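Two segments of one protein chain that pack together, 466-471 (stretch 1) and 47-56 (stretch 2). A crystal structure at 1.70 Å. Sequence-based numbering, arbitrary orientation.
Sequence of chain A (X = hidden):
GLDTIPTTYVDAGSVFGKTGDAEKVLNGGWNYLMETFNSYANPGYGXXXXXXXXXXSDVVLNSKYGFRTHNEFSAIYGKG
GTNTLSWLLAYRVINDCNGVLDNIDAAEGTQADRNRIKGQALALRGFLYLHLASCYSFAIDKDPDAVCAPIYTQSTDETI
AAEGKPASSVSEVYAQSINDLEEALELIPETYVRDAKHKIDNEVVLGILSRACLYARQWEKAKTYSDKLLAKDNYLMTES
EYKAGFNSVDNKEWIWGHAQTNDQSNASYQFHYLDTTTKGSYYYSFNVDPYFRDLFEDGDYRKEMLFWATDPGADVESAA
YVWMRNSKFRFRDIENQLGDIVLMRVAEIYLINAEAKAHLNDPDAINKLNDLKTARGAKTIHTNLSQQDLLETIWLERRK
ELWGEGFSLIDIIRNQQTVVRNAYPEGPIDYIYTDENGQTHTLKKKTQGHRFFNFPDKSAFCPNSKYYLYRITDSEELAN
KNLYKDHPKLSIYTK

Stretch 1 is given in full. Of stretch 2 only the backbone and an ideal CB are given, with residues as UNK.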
# COMPACT_ATOMS: atom_id res chain seq x y z
N LYS A 466 10.49 11.66 12.54
CA LYS A 466 9.55 10.98 13.44
C LYS A 466 8.13 10.98 12.93
O LYS A 466 7.37 10.08 13.23
CB LYS A 466 9.59 11.62 14.85
CG LYS A 466 8.96 12.98 14.98
CD LYS A 466 9.32 13.64 16.34
CE LYS A 466 8.55 14.95 16.54
NZ LYS A 466 8.93 15.69 17.81
N TYR A 467 7.75 11.99 12.15
CA TYR A 467 6.38 12.07 11.66
C TYR A 467 6.02 11.01 10.60
O TYR A 467 4.85 10.85 10.26
CB TYR A 467 6.07 13.48 11.16
CG TYR A 467 6.03 14.51 12.26
CD1 TYR A 467 4.92 14.58 13.11
CD2 TYR A 467 7.09 15.43 12.47
CE1 TYR A 467 4.87 15.51 14.14
CE2 TYR A 467 7.03 16.35 13.49
CZ TYR A 467 5.92 16.38 14.33
OH TYR A 467 5.81 17.32 15.32
N TYR A 468 7.03 10.31 10.06
CA TYR A 468 6.79 9.29 9.06
C TYR A 468 6.43 7.93 9.63
O TYR A 468 5.90 7.12 8.92
CB TYR A 468 8.02 9.12 8.16
CG TYR A 468 8.45 10.33 7.36
CD1 TYR A 468 7.52 11.30 6.93
CD2 TYR A 468 9.76 10.45 6.89
CE1 TYR A 468 7.93 12.40 6.19
CE2 TYR A 468 10.20 11.59 6.16
CZ TYR A 468 9.26 12.53 5.77
OH TYR A 468 9.63 13.65 5.02
N LEU A 469 6.79 7.64 10.88
CA LEU A 469 6.66 6.24 11.34
C LEU A 469 5.38 5.88 12.05
O LEU A 469 4.87 6.67 12.89
CB LEU A 469 7.84 5.86 12.24
CG LEU A 469 9.24 6.02 11.68
CD1 LEU A 469 10.27 5.49 12.77
CD2 LEU A 469 9.36 5.29 10.38
N TYR A 470 4.88 4.68 11.78
CA TYR A 470 3.83 4.10 12.63
C TYR A 470 4.49 3.76 13.98
O TYR A 470 5.73 3.58 14.06
CB TYR A 470 3.22 2.85 12.03
CG TYR A 470 2.27 3.08 10.85
CD1 TYR A 470 2.70 3.67 9.66
CD2 TYR A 470 0.98 2.58 10.89
CE1 TYR A 470 1.81 3.81 8.53
CE2 TYR A 470 0.11 2.73 9.81
CZ TYR A 470 0.53 3.35 8.65
OH TYR A 470 -0.38 3.42 7.59
N ARG A 471 3.69 3.78 15.03
CA ARG A 471 4.16 3.62 16.41
C ARG A 471 3.53 2.45 17.15
O ARG A 471 2.35 2.19 17.09
CB ARG A 471 3.85 4.91 17.18
CG ARG A 471 4.50 6.13 16.55
CD ARG A 471 4.27 7.39 17.36
NE ARG A 471 4.93 7.33 18.66
CZ ARG A 471 4.98 8.33 19.53
NH1 ARG A 471 4.41 9.51 19.26
NH2 ARG A 471 5.64 8.16 20.70
N UNK A 47 -7.26 1.18 5.07
CA UNK A 47 -6.99 2.39 5.81
C UNK A 47 -5.51 2.74 5.93
O UNK A 47 -5.15 3.94 5.86
CB UNK A 47 -7.59 2.26 7.21
N UNK A 48 -4.65 1.75 6.17
CA UNK A 48 -3.22 2.05 6.20
C UNK A 48 -2.68 2.45 4.81
O UNK A 48 -1.88 3.38 4.70
CB UNK A 48 -2.45 0.84 6.73
N UNK A 49 -3.19 1.82 3.75
CA UNK A 49 -2.78 2.19 2.38
C UNK A 49 -3.17 3.64 2.10
O UNK A 49 -2.41 4.43 1.52
CB UNK A 49 -3.42 1.26 1.35
N UNK A 50 -4.37 4.03 2.57
CA UNK A 50 -4.81 5.40 2.38
C UNK A 50 -3.97 6.39 3.19
O UNK A 50 -3.54 7.43 2.66
CB UNK A 50 -6.29 5.53 2.76
N UNK A 51 -3.69 6.07 4.45
CA UNK A 51 -2.80 6.86 5.27
C UNK A 51 -1.46 7.07 4.58
O UNK A 51 -0.94 8.19 4.54
CB UNK A 51 -2.60 6.19 6.63
N UNK A 52 -0.94 5.99 4.01
CA UNK A 52 0.36 6.00 3.34
C UNK A 52 0.45 7.01 2.21
O UNK A 52 1.48 7.63 2.02
CB UNK A 52 0.67 4.61 2.79
N UNK A 53 -0.62 7.15 1.44
CA UNK A 53 -0.65 8.13 0.37
C UNK A 53 -0.93 9.52 0.85
O UNK A 53 -0.39 10.48 0.30
CB UNK A 53 -1.70 7.74 -0.67
N UNK A 54 -1.78 9.69 1.88
CA UNK A 54 -2.02 10.99 2.47
C UNK A 54 -0.72 11.57 3.03
O UNK A 54 -0.51 12.78 3.05
CB UNK A 54 -3.08 10.89 3.57
N UNK A 55 0.19 10.69 3.44
CA UNK A 55 1.47 11.12 4.01
C UNK A 55 2.62 11.25 2.96
O UNK A 55 3.80 11.16 3.30
CB UNK A 55 1.88 10.13 5.10
N UNK A 56 2.25 11.54 1.70
CA UNK A 56 3.19 11.62 0.63
C UNK A 56 3.18 13.00 -0.03
O UNK A 56 2.63 13.99 0.52
CB UNK A 56 2.89 10.53 -0.40

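Backbone bonds first fix the frame of stretch 2: in the helical part the amide of residue i donates to the carbonyl oxygen of residue i-4, for example N of residue 51 to O of residue 47 at 2.9 Å, and phi/psi stay helical through position 54. Against this helix stretch 1 presents chiefly the ring of Y470, whose CA-to-CB bond points toward it and whose hydroxyl reaches furthest.

Position 47 points sideways, and nothing of stretch 1 lies within 5.5 Å of its ideal CB. The contact therefore sets no preference beyond helix compatibility; the residue is A47.

Position 48 is constrained. Its CB points toward stretch 1, and the ideal CB lies 3.4 Å from Y470 OH, so the side chain begins beside the hydroxyl and can pass along the ring. A flexible apolar chain suits this, as leucine or methionine would. The deposited residue is M48, modelled as selenomethionine. With chi1 at -75° its CG comes 3.7 Å from Y470 CE2, an oblique approach, and the end of the chain then leads away. The carbonyl M48 O is 3.3 Å from Y470 OH, but the angle is too poor for a hydrogen bond; that oxygen instead accepts the helical bond from the backbone N of residue 52 at 2.9 Å.

Positions 49 and 50 point away, with nothing of stretch 1 within 5.5 Å of either ideal CB. Many residues would do; they are L49 and R50, neither touching stretch 1.

At 51 the bond turns toward stretch 1 again, and the ideal CB is 3.7 Å from Y470 OH. With the hydroxyl this near the first carbon, a small residue such as alanine or serine is the simplest choice. A51 is found, its CB meeting Y470 OH at 3.7 Å.

Position 52 is subtler: CA-to-CB points sideways, and the ideal CB is 5.1 Å from Y470 OH. A short polar side chain could span that gap and accept the phenolic proton, so asparagine, aspartate or perhaps glutamine would fit. The residue is N52. Its chi1 of -67° brings the end nearer, and Y470 OH donates to N52 OD1 at 2.9 Å, with the oxygen near the ring plane, at the edge. This is the one hydrogen bond between the stretches, while N52 ND2 is satisfied elsewhere in the structure.

Positions 53 and 54 are out of reach of stretch 1, which leaves their identity open; they are D53 and A54.

Position 55 is the first to leave helical phi/psi (-92/29). It points toward stretch 1, yet no atom there approaches its ideal CB within 5.5 Å, so there is room for a long side chain, such as methionine, lysine or glutamine; the latter two could offer a donor to the carbonyls of Y467 and Y468. M55, also selenomethionine, extends with chi2 at 170° and ends with CE 3.3 Å from Y467 O and 3.9 Å from Y468 O, a methyl laid against backbone carbonyls.

Position 56 combines phi/psi of -121/-166 with a CB direction away from stretch 1. These extended angles do not demand glycine, and stretch 1 sets no preference. Its residue is G56, which makes no contact there.

Stretch 2 (47-56) AMLRANDAMG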
# COMPACT_ATOMS: atom_id res chain seq x y z
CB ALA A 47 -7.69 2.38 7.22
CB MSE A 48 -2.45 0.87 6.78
CG MSE A 48 -2.61 0.78 8.33
SE MSE A 48 -4.06 -0.39 8.81
CE MSE A 48 -3.31 -1.94 8.49
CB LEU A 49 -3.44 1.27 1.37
CG LEU A 49 -3.08 -0.22 1.53
CD1 LEU A 49 -3.75 -1.00 0.39
CD2 LEU A 49 -1.57 -0.48 1.49
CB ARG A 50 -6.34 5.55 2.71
CG ARG A 50 -7.30 5.41 1.53
CD ARG A 50 -7.41 4.00 0.93
NE ARG A 50 -6.33 3.71 -0.02
CZ ARG A 50 -6.14 2.55 -0.62
NH1 ARG A 50 -6.91 1.48 -0.34
NH2 ARG A 50 -5.17 2.42 -1.52
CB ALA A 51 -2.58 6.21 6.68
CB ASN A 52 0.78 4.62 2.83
CG ASN A 52 1.05 3.61 3.98
OD1 ASN A 52 1.08 4.00 5.18
ND2 ASN A 52 1.12 2.31 3.63
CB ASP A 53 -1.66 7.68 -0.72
CG ASP A 53 -1.17 6.46 -1.48
OD1 ASP A 53 0.07 6.32 -1.70
OD2 ASP A 53 -2.02 5.64 -1.87
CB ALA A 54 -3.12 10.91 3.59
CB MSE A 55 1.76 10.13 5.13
CG MSE A 55 0.78 10.28 6.30
SE MSE A 55 0.91 8.89 7.58
CE MSE A 55 2.64 9.27 8.39
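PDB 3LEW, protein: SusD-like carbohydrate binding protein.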